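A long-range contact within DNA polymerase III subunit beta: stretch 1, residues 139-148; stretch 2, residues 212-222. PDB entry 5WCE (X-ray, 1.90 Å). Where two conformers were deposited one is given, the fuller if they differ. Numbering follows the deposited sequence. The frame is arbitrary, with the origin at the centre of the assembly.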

# COMPACT_ATOMS: atom_id res chain seq x y z
N ASP A 139 -30.48 -10.92 -7.01
CA ASP A 139 -29.33 -11.81 -7.12
C ASP A 139 -28.01 -11.08 -6.81
O ASP A 139 -27.71 -10.02 -7.40
CB ASP A 139 -29.30 -12.46 -8.52
CG ASP A 139 -28.17 -13.40 -8.65
OD1 ASP A 139 -27.01 -12.99 -8.89
OD2 ASP A 139 -28.42 -14.58 -8.46
N THR A 140 -27.21 -11.65 -5.93
CA THR A 140 -26.05 -10.98 -5.40
C THR A 140 -24.98 -10.73 -6.45
O THR A 140 -24.35 -9.66 -6.48
CB THR A 140 -25.42 -11.79 -4.23
OG1 THR A 140 -26.38 -11.91 -3.15
CG2 THR A 140 -24.20 -11.12 -3.70
N ASN A 141 -24.73 -11.74 -7.26
CA ASN A 141 -23.75 -11.61 -8.35
C ASN A 141 -24.19 -10.56 -9.37
O ASN A 141 -23.36 -9.79 -9.82
CB ASN A 141 -23.51 -12.97 -9.00
CG ASN A 141 -22.64 -13.90 -8.13
OD1 ASN A 141 -21.78 -13.47 -7.32
ND2 ASN A 141 -22.84 -15.17 -8.32
N GLU A 142 -25.48 -10.53 -9.69
CA GLU A 142 -26.08 -9.47 -10.50
C GLU A 142 -25.84 -8.08 -9.91
O GLU A 142 -25.43 -7.16 -10.66
CB GLU A 142 -27.54 -9.73 -10.74
CG GLU A 142 -27.85 -10.94 -11.64
CD GLU A 142 -27.27 -10.75 -13.03
OE1 GLU A 142 -27.83 -9.97 -13.78
OE2 GLU A 142 -26.26 -11.37 -13.35
N LEU A 143 -26.06 -7.92 -8.59
CA LEU A 143 -25.85 -6.62 -7.97
C LEU A 143 -24.39 -6.23 -8.00
O LEU A 143 -24.03 -5.05 -8.25
CB LEU A 143 -26.45 -6.62 -6.55
CG LEU A 143 -26.63 -5.30 -5.84
CD1 LEU A 143 -27.42 -4.36 -6.74
CD2 LEU A 143 -27.36 -5.57 -4.50
N ILE A 144 -23.53 -7.23 -7.78
CA ILE A 144 -22.09 -7.03 -7.81
C ILE A 144 -21.70 -6.52 -9.23
O ILE A 144 -20.94 -5.59 -9.32
CB ILE A 144 -21.28 -8.29 -7.40
CG1 ILE A 144 -21.29 -8.44 -5.88
CG2 ILE A 144 -19.81 -8.20 -7.90
CD1 ILE A 144 -20.69 -9.78 -5.39
N ARG A 145 -22.25 -7.12 -10.25
CA ARG A 145 -21.96 -6.71 -11.64
C ARG A 145 -22.43 -5.26 -11.86
O ARG A 145 -21.68 -4.45 -12.38
CB ARG A 145 -22.59 -7.66 -12.64
CG ARG A 145 -22.47 -7.22 -14.10
CD ARG A 145 -23.15 -8.18 -15.05
NE ARG A 145 -23.39 -7.55 -16.36
CZ ARG A 145 -24.42 -6.75 -16.63
NH1 ARG A 145 -25.31 -6.40 -15.68
NH2 ARG A 145 -24.55 -6.22 -17.85
N LEU A 146 -23.64 -4.91 -11.42
CA LEU A 146 -24.11 -3.54 -11.57
C LEU A 146 -23.16 -2.53 -11.01
O LEU A 146 -22.90 -1.48 -11.65
CB LEU A 146 -25.53 -3.33 -10.99
CG LEU A 146 -26.73 -4.02 -11.64
CD1 LEU A 146 -28.02 -3.57 -10.96
CD2 LEU A 146 -26.83 -3.81 -13.15
N ILE A 147 -22.62 -2.83 -9.82
CA ILE A 147 -21.71 -1.95 -9.17
C ILE A 147 -20.32 -1.95 -9.83
O ILE A 147 -19.76 -0.88 -10.17
CB ILE A 147 -21.61 -2.25 -7.63
CG1 ILE A 147 -22.94 -1.90 -6.97
CG2 ILE A 147 -20.48 -1.47 -7.00
CD1 ILE A 147 -23.09 -2.50 -5.56
N ASP A 148 -19.75 -3.14 -10.01
CA ASP A 148 -18.37 -3.22 -10.53
C ASP A 148 -18.23 -2.65 -11.97
O ASP A 148 -17.19 -2.08 -12.30
CB ASP A 148 -17.82 -4.63 -10.46
CG ASP A 148 -17.49 -5.08 -9.00
OD1 ASP A 148 -17.64 -4.26 -8.06
OD2 ASP A 148 -17.14 -6.28 -8.84
N THR A 212 -21.74 4.77 0.32
CA THR A 212 -22.74 3.72 0.54
C THR A 212 -22.58 2.54 -0.41
O THR A 212 -22.68 1.39 -0.01
CB THR A 212 -24.17 4.31 0.39
OG1 THR A 212 -24.33 5.41 1.35
CG2 THR A 212 -25.23 3.21 0.59
N ILE A 213 -22.34 2.85 -1.68
CA ILE A 213 -22.03 1.82 -2.69
C ILE A 213 -20.79 1.02 -2.26
O ILE A 213 -20.80 -0.18 -2.36
CB ILE A 213 -21.90 2.45 -4.09
CG1 ILE A 213 -23.26 2.91 -4.58
CG2 ILE A 213 -21.19 1.50 -5.06
CD1 ILE A 213 -24.29 1.81 -4.78
N ALA A 214 -19.77 1.70 -1.78
CA ALA A 214 -18.53 1.07 -1.43
C ALA A 214 -18.75 0.09 -0.27
O ALA A 214 -18.32 -1.07 -0.33
CB ALA A 214 -17.48 2.10 -1.06
N GLU A 215 -19.48 0.55 0.75
CA GLU A 215 -19.74 -0.26 1.92
C GLU A 215 -20.68 -1.40 1.59
O GLU A 215 -20.45 -2.53 2.04
CB GLU A 215 -20.28 0.61 3.07
CG GLU A 215 -19.25 1.61 3.60
CD GLU A 215 -17.99 0.90 4.05
OE1 GLU A 215 -18.15 -0.04 4.83
OE2 GLU A 215 -16.86 1.22 3.57
N ALA A 216 -21.73 -1.14 0.78
CA ALA A 216 -22.58 -2.23 0.30
C ALA A 216 -21.83 -3.29 -0.49
O ALA A 216 -22.04 -4.51 -0.31
CB ALA A 216 -23.79 -1.69 -0.53
N ARG A 217 -20.95 -2.83 -1.37
CA ARG A 217 -20.18 -3.73 -2.19
C ARG A 217 -19.25 -4.59 -1.31
O ARG A 217 -19.12 -5.78 -1.57
CB ARG A 217 -19.34 -2.90 -3.20
CG ARG A 217 -18.44 -3.75 -4.12
CD ARG A 217 -19.24 -4.76 -4.94
NE ARG A 217 -18.32 -5.55 -5.72
CZ ARG A 217 -17.72 -6.66 -5.33
NH1 ARG A 217 -17.92 -7.14 -4.12
NH2 ARG A 217 -16.91 -7.32 -6.17
N ARG A 218 -18.66 -4.01 -0.27
CA ARG A 218 -17.84 -4.78 0.70
C ARG A 218 -18.64 -5.89 1.38
O ARG A 218 -18.26 -7.05 1.38
CB ARG A 218 -17.23 -3.82 1.73
CG ARG A 218 -16.14 -4.44 2.57
CD ARG A 218 -15.64 -3.57 3.73
NE ARG A 218 -15.54 -2.14 3.39
CZ ARG A 218 -14.52 -1.52 2.75
NH1 ARG A 218 -13.42 -2.16 2.33
NH2 ARG A 218 -14.62 -0.22 2.53
N LEU A 219 -19.82 -5.53 1.88
CA LEU A 219 -20.71 -6.51 2.49
C LEU A 219 -21.20 -7.59 1.55
O LEU A 219 -21.43 -8.76 1.95
CB LEU A 219 -21.90 -5.80 3.17
CG LEU A 219 -21.50 -4.96 4.40
CD1 LEU A 219 -22.60 -4.01 4.88
CD2 LEU A 219 -21.06 -5.82 5.59
N MET A 220 -21.40 -7.22 0.28
CA MET A 220 -21.71 -8.21 -0.75
C MET A 220 -20.67 -9.30 -0.89
O MET A 220 -21.04 -10.38 -1.30
CB MET A 220 -21.88 -7.55 -2.11
CG MET A 220 -23.23 -6.94 -2.24
SD MET A 220 -23.39 -5.99 -3.75
CE MET A 220 -24.27 -4.58 -3.08
N GLU A 221 -19.40 -9.03 -0.54
CA GLU A 221 -18.37 -10.08 -0.66
C GLU A 221 -18.67 -11.28 0.26
O GLU A 221 -18.31 -12.39 -0.09
CB GLU A 221 -16.94 -9.56 -0.51
CG GLU A 221 -15.97 -10.30 -1.43
CD GLU A 221 -16.04 -9.86 -2.90
OE1 GLU A 221 -15.22 -9.02 -3.30
OE2 GLU A 221 -16.92 -10.31 -3.65
N SER A 222 -19.36 -11.06 1.39
CA SER A 222 -19.71 -12.13 2.36
C SER A 222 -21.19 -12.54 2.32
O SER A 222 -21.62 -13.31 3.19
CB SER A 222 -19.41 -11.63 3.78
OG SER A 222 -18.09 -11.12 3.97

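Helix 140-148 and the helix running through Ile 213 and Arg 217 are roughly antiparallel, with 144° between their N-to-C directions and a closest axis approach of 10.5 Å. That spacing leaves room for full-sized side chains between the backbones. The register follows from the opposed directions: Thr 140 CA lies 6.9 Å from Met 220 CA, and one turn along, Ile 144 CA lies 6.8 Å from Arg 217 CA. The first helix is started by Asp 139, whose OD1 accepts from Glu 142 N at 3.0 Å, capping an amide that has no backbone partner within the helix.

The apolar contact is built around Met 220, the residue most covered by the opposite stretch. Its CB points toward the first helix, and the long, unbranched chain reaches several neighbours at once: Met 220 CE sits 3.4 Å from Ile 147 CD1 and 3.5 Å from Leu 143 CD2, while Met 220 SD lies 3.9 Å from Ile 144 CG1. Farther along, Ile 147 CG2 meets Ile 213 CG2 at 3.6 Å, so two beta-branched side chains, both directed inward, close that part of the seam. Thr 140 adds a lighter touch, its CG2 4.0 Å from Met 220 O.

The polar contact belongs to Arg 217. Its CB points sideways, but the chain bends at chi2, in the p well, and its end comes nearer, with the guanidinium edge against the Asp 148 carboxylate. Arg 217 NE donates to Asp 148 OD1 at 2.8 Å and Arg 217 NH2 to Asp 148 OD2 at 2.9 Å, a two-pronged salt bridge in which both geometry and charge match. Within its own stretch, Arg 217 NH1 also makes a weak, salt-bridged pair of bonds to Glu 221, 3.4 Å to OE1 and to OE2 alike.

Arg 217 also joins the two chemistries: Ile 144 CG2 covers one guanidinium face, 3.5 Å from Arg 217 NH2, leaving the edge free for the carboxylate.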